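Local atomic coordinates of DNA repair protein PprA (Deinococcus deserti, PDB entry 6MC8), a protein that binds DNA and takes part in radiation-induced DNA damage repair and genome segregation, probably through filament formation. Residues R137-L151 / F168-R182. The protein carries 2 engineered substitutions. Residues are numbered along the deposited sequence; the frame is centred on the assembly and turned at random.
Sequences RSEWGILPEGHRVTL and FETHWTPGAAQTWTR
R137 bends at chi3 (-58°), which turns its guanidinium onto W180. E169 is extended, CG anti to the backbone N (chi1 177°), which carries its carboxylate to the loop 137-151. This loop packs along strand 168-176, outermost in this chain's four-stranded antiparallel sheet, at the β-hairpin 168-186.

The R137 guanidinium lies flat on W180 in a cation-pi stack, with CZ 3.5 Å from the centroid of the six-membered ring. R137 CD sits over one face of W172; R182 CD covers the opposite face. An alanine in place of W180 would probably leave the guanidinium without its flat partner and freer to turn. W172 NE1 donates to S138 O in the indole plane, at 3.3 Å. The R182 guanidinium is sandwiched between W172 and I142 CD1, and its NE is salt-bridged to E193.

V149 and T170 form a single β bridge, with V149 N to E169 O at 3.0 Å and H171 N to V149 O at 2.9 Å. R148 CB rests over the face of H171, and R166 of the second subunit packs on L143 and E169. The E169 carboxylate takes two backbone N-H groups: L143 N meets OE1 from above the carboxylate plane, and I142 N meets OE2 on its syn side, at 2.7 Å.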
loop_
_atom_site.group_PDB
_atom_site.type_symbol
_atom_site.label_atom_id
_atom_site.label_comp_id
_atom_site.label_asym_id
_atom_site.label_seq_id
_atom_site.Cartn_x
_atom_site.Cartn_y
_atom_site.Cartn_z
ATOM N N ARG A 137 -13.522 20.788 7.776
ATOM C CA ARG A 137 -12.574 20.134 6.890
ATOM C C ARG A 137 -13.142 18.820 6.374
ATOM O O ARG A 137 -14.096 18.266 6.921
ATOM C CB ARG A 137 -11.253 19.871 7.603
ATOM C CG ARG A 137 -10.497 21.114 7.966
ATOM C CD ARG A 137 -9.123 20.779 8.511
ATOM N NE ARG A 137 -9.198 19.907 9.678
ATOM C CZ ARG A 137 -9.431 20.323 10.918
ATOM N NH1 ARG A 137 -9.644 21.605 11.165
ATOM N NH2 ARG A 137 -9.477 19.453 11.911
ATOM N N SER A 138 -12.525 18.315 5.310
ATOM C CA SER A 138 -13.021 17.117 4.649
ATOM C C SER A 138 -12.693 15.875 5.467
ATOM O O SER A 138 -11.559 15.693 5.914
ATOM C CB SER A 138 -12.421 17.006 3.251
ATOM O OG SER A 138 -12.891 15.852 2.585
ATOM N N GLU A 139 -13.692 15.017 5.660
ATOM C CA GLU A 139 -13.499 13.782 6.408
ATOM C C GLU A 139 -13.053 12.612 5.550
ATOM O O GLU A 139 -12.674 11.577 6.108
ATOM C CB GLU A 139 -14.782 13.378 7.139
ATOM C CG GLU A 139 -15.099 14.189 8.372
ATOM C CD GLU A 139 -16.389 13.749 9.027
ATOM O OE1 GLU A 139 -17.116 12.939 8.420
ATOM O OE2 GLU A 139 -16.671 14.199 10.152
ATOM N N TRP A 140 -13.102 12.735 4.226
ATOM C CA TRP A 140 -12.674 11.638 3.373
ATOM C C TRP A 140 -11.170 11.443 3.463
ATOM O O TRP A 140 -10.407 12.402 3.602
ATOM C CB TRP A 140 -13.032 11.875 1.904
ATOM C CG TRP A 140 -14.479 11.980 1.537
ATOM C CD1 TRP A 140 -15.105 13.065 1.014
ATOM C CD2 TRP A 140 -15.485 10.977 1.698
ATOM N NE1 TRP A 140 -16.427 12.793 0.799
ATOM C CE2 TRP A 140 -16.689 11.518 1.218
ATOM C CE3 TRP A 140 -15.483 9.672 2.189
ATOM C CZ2 TRP A 140 -17.881 10.804 1.224
ATOM C CZ3 TRP A 140 -16.664 8.965 2.190
ATOM C CH2 TRP A 140 -17.846 9.532 1.712
ATOM N N GLY A 141 -10.748 10.188 3.383
ATOM C CA GLY A 141 -9.364 9.899 3.113
ATOM C C GLY A 141 -9.059 10.000 1.630
ATOM O O GLY A 141 -9.899 9.742 0.776
ATOM N N ILE A 142 -7.826 10.400 1.333
ATOM C CA ILE A 142 -7.383 10.512 -0.051
ATOM C C ILE A 142 -7.150 9.129 -0.643
ATOM O O ILE A 142 -7.592 8.821 -1.755
ATOM C CB ILE A 142 -6.119 11.381 -0.122
ATOM C CG1 ILE A 142 -6.423 12.756 0.453
ATOM C CG2 ILE A 142 -5.616 11.482 -1.544
ATOM C CD1 ILE A 142 -5.225 13.570 0.707
ATOM N N LEU A 143 -6.464 8.277 0.101
ATOM C CA LEU A 143 -6.266 6.888 -0.263
ATOM C C LEU A 143 -7.570 6.119 -0.072
ATOM O O LEU A 143 -8.544 6.650 0.464
ATOM C CB LEU A 143 -5.132 6.314 0.586
ATOM C CG LEU A 143 -3.744 6.906 0.383
ATOM C CD1 LEU A 143 -2.773 6.216 1.301
ATOM C CD2 LEU A 143 -3.311 6.782 -1.054
ATOM N N PRO A 144 -7.642 4.860 -0.518
ATOM C CA PRO A 144 -8.759 4.008 -0.100
ATOM C C PRO A 144 -8.777 3.778 1.404
ATOM O O PRO A 144 -7.804 4.045 2.113
ATOM C CB PRO A 144 -8.511 2.705 -0.861
ATOM C CG PRO A 144 -7.819 3.137 -2.077
ATOM C CD PRO A 144 -6.937 4.268 -1.673
ATOM N N GLU A 145 -9.922 3.279 1.874
ATOM C CA GLU A 145 -10.239 3.239 3.298
ATOM C C GLU A 145 -9.273 2.351 4.059
ATOM O O GLU A 145 -9.205 1.141 3.832
ATOM C CB GLU A 145 -11.678 2.762 3.510
ATOM C CG GLU A 145 -12.142 2.855 4.958
ATOM C CD GLU A 145 -13.600 2.474 5.142
ATOM O OE1 GLU A 145 -14.251 2.090 4.150
ATOM O OE2 GLU A 145 -14.102 2.565 6.281
ATOM N N GLY A 146 -8.505 2.978 4.935
ATOM C CA GLY A 146 -7.477 2.286 5.671
ATOM C C GLY A 146 -7.016 3.133 6.829
ATOM O O GLY A 146 -7.683 4.086 7.230
ATOM N N HIS A 147 -5.858 2.770 7.363
ATOM C CA HIS A 147 -5.328 3.449 8.534
ATOM C C HIS A 147 -4.770 4.809 8.145
ATOM O O HIS A 147 -3.889 4.906 7.287
ATOM C CB HIS A 147 -4.245 2.606 9.192
ATOM C CG HIS A 147 -3.679 3.220 10.431
ATOM N ND1 HIS A 147 -4.345 3.209 11.636
ATOM C CD2 HIS A 147 -2.523 3.887 10.647
ATOM C CE1 HIS A 147 -3.615 3.827 12.545
ATOM N NE2 HIS A 147 -2.504 4.249 11.970
ATOM N N ARG A 148 -5.281 5.857 8.775
ATOM C CA ARG A 148 -4.701 7.182 8.659
ATOM C C ARG A 148 -3.971 7.531 9.946
ATOM O O ARG A 148 -4.408 7.158 11.037
ATOM C CB ARG A 148 -5.761 8.229 8.318
ATOM C CG ARG A 148 -6.235 8.125 6.880
ATOM C CD ARG A 148 -7.177 9.240 6.496
ATOM N NE ARG A 148 -8.508 9.109 7.070
ATOM C CZ ARG A 148 -9.422 10.069 7.029
ATOM N NH1 ARG A 148 -9.131 11.231 6.467
ATOM N NH2 ARG A 148 -10.617 9.878 7.559
ATOM N N VAL A 149 -2.854 8.234 9.808
ATOM C CA VAL A 149 -1.940 8.467 10.920
ATOM C C VAL A 149 -2.420 9.665 11.724
ATOM O O VAL A 149 -2.702 10.730 11.167
ATOM C CB VAL A 149 -0.509 8.689 10.403
ATOM C CG1 VAL A 149 0.462 8.924 11.551
ATOM C CG2 VAL A 149 -0.070 7.528 9.557
ATOM N N THR A 150 -2.510 9.493 13.038
ATOM C CA THR A 150 -2.709 10.606 13.958
ATOM C C THR A 150 -1.325 11.089 14.373
ATOM O O THR A 150 -0.642 10.445 15.170
ATOM C CB THR A 150 -3.547 10.184 15.159
ATOM O OG1 THR A 150 -4.821 9.714 14.711
ATOM C CG2 THR A 150 -3.761 11.356 16.088
ATOM N N LEU A 151 -0.905 12.222 13.821
ATOM C CA LEU A 151 0.438 12.719 14.077
ATOM C C LEU A 151 0.534 13.355 15.458
ATOM O O LEU A 151 -0.207 14.287 15.781
ATOM C CB LEU A 151 0.847 13.722 13.000
ATOM C CG LEU A 151 1.138 13.190 11.596
ATOM C CD1 LEU A 151 1.327 14.329 10.624
ATOM C CD2 LEU A 151 2.374 12.326 11.613
ATOM N N PHE A 168 0.964 5.513 2.552
ATOM C CA PHE A 168 0.525 5.919 3.876
ATOM C C PHE A 168 -0.268 7.205 3.714
ATOM O O PHE A 168 -0.235 7.830 2.656
ATOM C CB PHE A 168 1.708 6.115 4.846
ATOM C CG PHE A 168 2.544 7.336 4.563
ATOM C CD1 PHE A 168 3.538 7.305 3.604
ATOM C CD2 PHE A 168 2.366 8.505 5.293
ATOM C CE1 PHE A 168 4.306 8.427 3.352
ATOM C CE2 PHE A 168 3.127 9.620 5.037
ATOM C CZ PHE A 168 4.100 9.579 4.069
ATOM N N GLU A 169 -1.003 7.584 4.747
ATOM C CA GLU A 169 -1.740 8.859 4.638
ATOM C C GLU A 169 -1.901 9.403 6.041
ATOM O O GLU A 169 -2.234 8.665 6.909
ATOM C CB GLU A 169 -3.145 8.659 4.086
ATOM C CG GLU A 169 -3.943 9.924 4.041
ATOM C CD GLU A 169 -5.310 9.751 3.452
ATOM O OE1 GLU A 169 -5.633 8.622 3.033
ATOM O OE2 GLU A 169 -6.062 10.744 3.408
ATOM N N THR A 170 -1.600 10.662 6.239
ATOM C CA THR A 170 -1.815 11.265 7.570
ATOM C C THR A 170 -3.169 11.960 7.625
ATOM O O THR A 170 -3.746 12.287 6.600
ATOM C CB THR A 170 -0.703 12.202 8.031
ATOM O OG1 THR A 170 -0.749 13.390 7.272
ATOM C CG2 THR A 170 0.673 11.628 7.874
ATOM N N HIS A 171 -3.654 12.111 8.846
ATOM C CA HIS A 171 -4.855 12.889 9.203
ATOM C C HIS A 171 -4.447 14.357 9.241
ATOM O O HIS A 171 -3.290 14.679 9.242
ATOM C CB HIS A 171 -5.384 12.508 10.592
ATOM C CG HIS A 171 -6.304 11.338 10.709
ATOM N ND1 HIS A 171 -7.549 11.324 10.190
ATOM C CD2 HIS A 171 -6.190 10.183 11.372
ATOM C CE1 HIS A 171 -8.123 10.194 10.475
ATOM N NE2 HIS A 171 -7.327 9.493 11.182
ATOM N N TRP A 172 -5.409 15.241 9.319
ATOM C CA TRP A 172 -5.112 16.662 9.412
ATOM C C TRP A 172 -4.356 16.965 10.698
ATOM O O TRP A 172 -4.677 16.445 11.767
ATOM C CB TRP A 172 -6.397 17.484 9.373
ATOM C CG TRP A 172 -7.138 17.483 8.079
ATOM C CD1 TRP A 172 -8.298 16.834 7.801
ATOM C CD2 TRP A 172 -6.763 18.162 6.880
ATOM N NE1 TRP A 172 -8.679 17.077 6.510
ATOM C CE2 TRP A 172 -7.749 17.887 5.921
ATOM C CE3 TRP A 172 -5.687 18.975 6.526
ATOM C CZ2 TRP A 172 -7.697 18.403 4.635
ATOM C CZ3 TRP A 172 -5.633 19.476 5.254
ATOM C CH2 TRP A 172 -6.632 19.190 4.320
ATOM N N THR A 173 -3.332 17.803 10.585
ATOM C CA THR A 173 -2.595 18.294 11.732
ATOM C C THR A 173 -2.416 19.797 11.556
ATOM O O THR A 173 -2.402 20.284 10.419
ATOM C CB THR A 173 -1.240 17.550 11.887
ATOM O OG1 THR A 173 -0.612 17.890 13.128
ATOM C CG2 THR A 173 -0.288 17.847 10.768
ATOM N N PRO A 174 -2.382 20.568 12.645
ATOM C CA PRO A 174 -2.295 22.029 12.505
ATOM C C PRO A 174 -0.941 22.471 11.972
ATOM O O PRO A 174 0.105 22.002 12.422
ATOM C CB PRO A 174 -2.526 22.532 13.933
ATOM C CG PRO A 174 -3.246 21.445 14.604
ATOM C CD PRO A 174 -2.709 20.186 14.027
ATOM N N GLY A 175 -0.995 23.416 11.046
ATOM C CA GLY A 175 0.198 24.043 10.473
ATOM C C GLY A 175 0.365 25.517 10.812
ATOM O O GLY A 175 1.280 26.077 10.283
ATOM N N ALA A 176 -0.503 26.072 11.652
ATOM C CA ALA A 176 -0.651 27.467 12.152
ATOM C C ALA A 176 -1.371 28.339 11.133
ATOM O O ALA A 176 -1.773 27.823 10.151
ATOM C CB ALA A 176 0.629 28.104 12.631
ATOM N N ALA A 177 -1.620 29.599 11.458
ATOM C CA ALA A 177 -2.171 30.613 10.530
ATOM C C ALA A 177 -3.457 30.151 9.842
ATOM O O ALA A 177 -3.587 30.421 8.674
ATOM C CB ALA A 177 -1.105 30.951 9.536
ATOM N N GLN A 178 -4.336 29.486 10.591
ATOM C CA GLN A 178 -5.598 28.839 10.152
ATOM C C GLN A 178 -5.268 27.742 9.141
ATOM O O GLN A 178 -6.155 27.317 8.492
ATOM C CB GLN A 178 -6.608 29.817 9.573
ATOM C CG GLN A 178 -7.161 30.794 10.563
ATOM C CD GLN A 178 -8.038 31.809 9.882
ATOM O OE1 GLN A 178 -8.200 31.814 8.673
ATOM N NE2 GLN A 178 -8.610 32.692 10.662
ATOM N N THR A 179 -4.058 27.208 9.179
ATOM C CA THR A 179 -3.594 26.256 8.182
ATOM C C THR A 179 -3.554 24.847 8.761
ATOM O O THR A 179 -3.059 24.631 9.868
ATOM C CB THR A 179 -2.211 26.691 7.675
ATOM O OG1 THR A 179 -2.355 27.778 6.754
ATOM C CG2 THR A 179 -1.421 25.569 7.066
ATOM N N TRP A 180 -4.105 23.899 8.010
ATOM C CA TRP A 180 -4.078 22.485 8.341
ATOM C C TRP A 180 -3.391 21.719 7.222
ATOM O O TRP A 180 -3.509 22.071 6.048
ATOM C CB TRP A 180 -5.493 21.978 8.571
ATOM C CG TRP A 180 -6.047 22.442 9.867
ATOM C CD1 TRP A 180 -6.601 23.653 10.131
ATOM C CD2 TRP A 180 -6.161 21.679 11.066
ATOM N NE1 TRP A 180 -7.013 23.710 11.434
ATOM C CE2 TRP A 180 -6.756 22.505 12.029
ATOM C CE3 TRP A 180 -5.803 20.379 11.424
ATOM C CZ2 TRP A 180 -7.010 22.073 13.321
ATOM C CZ3 TRP A 180 -6.051 19.954 12.700
ATOM C CH2 TRP A 180 -6.651 20.798 13.637
ATOM N N THR A 181 -2.657 20.673 7.587
ATOM C CA THR A 181 -1.816 19.992 6.618
ATOM C C THR A 181 -1.870 18.481 6.800
ATOM O O THR A 181 -2.181 17.974 7.880
ATOM C CB THR A 181 -0.368 20.510 6.689
ATOM O OG1 THR A 181 0.413 19.910 5.654
ATOM C CG2 THR A 181 0.253 20.216 8.020
ATOM N N ARG A 182 -1.587 17.767 5.709
ATOM C CA ARG A 182 -1.524 16.314 5.700
ATOM C C ARG A 182 -0.607 15.843 4.581
ATOM O O ARG A 182 -0.398 16.541 3.589
ATOM C CB ARG A 182 -2.915 15.681 5.559
ATOM C CG ARG A 182 -3.671 16.031 4.299
ATOM C CD ARG A 182 -5.055 15.433 4.367
ATOM N NE ARG A 182 -5.910 15.830 3.259
ATOM C CZ ARG A 182 -7.164 15.424 3.111
ATOM N NH1 ARG A 182 -7.700 14.607 3.998
ATOM N NH2 ARG A 182 -7.883 15.836 2.081
HETATM O O HOH W 1 -7.325 6.952 3.480
HETATM O O HOH W 2 -1.097 5.140 7.024
#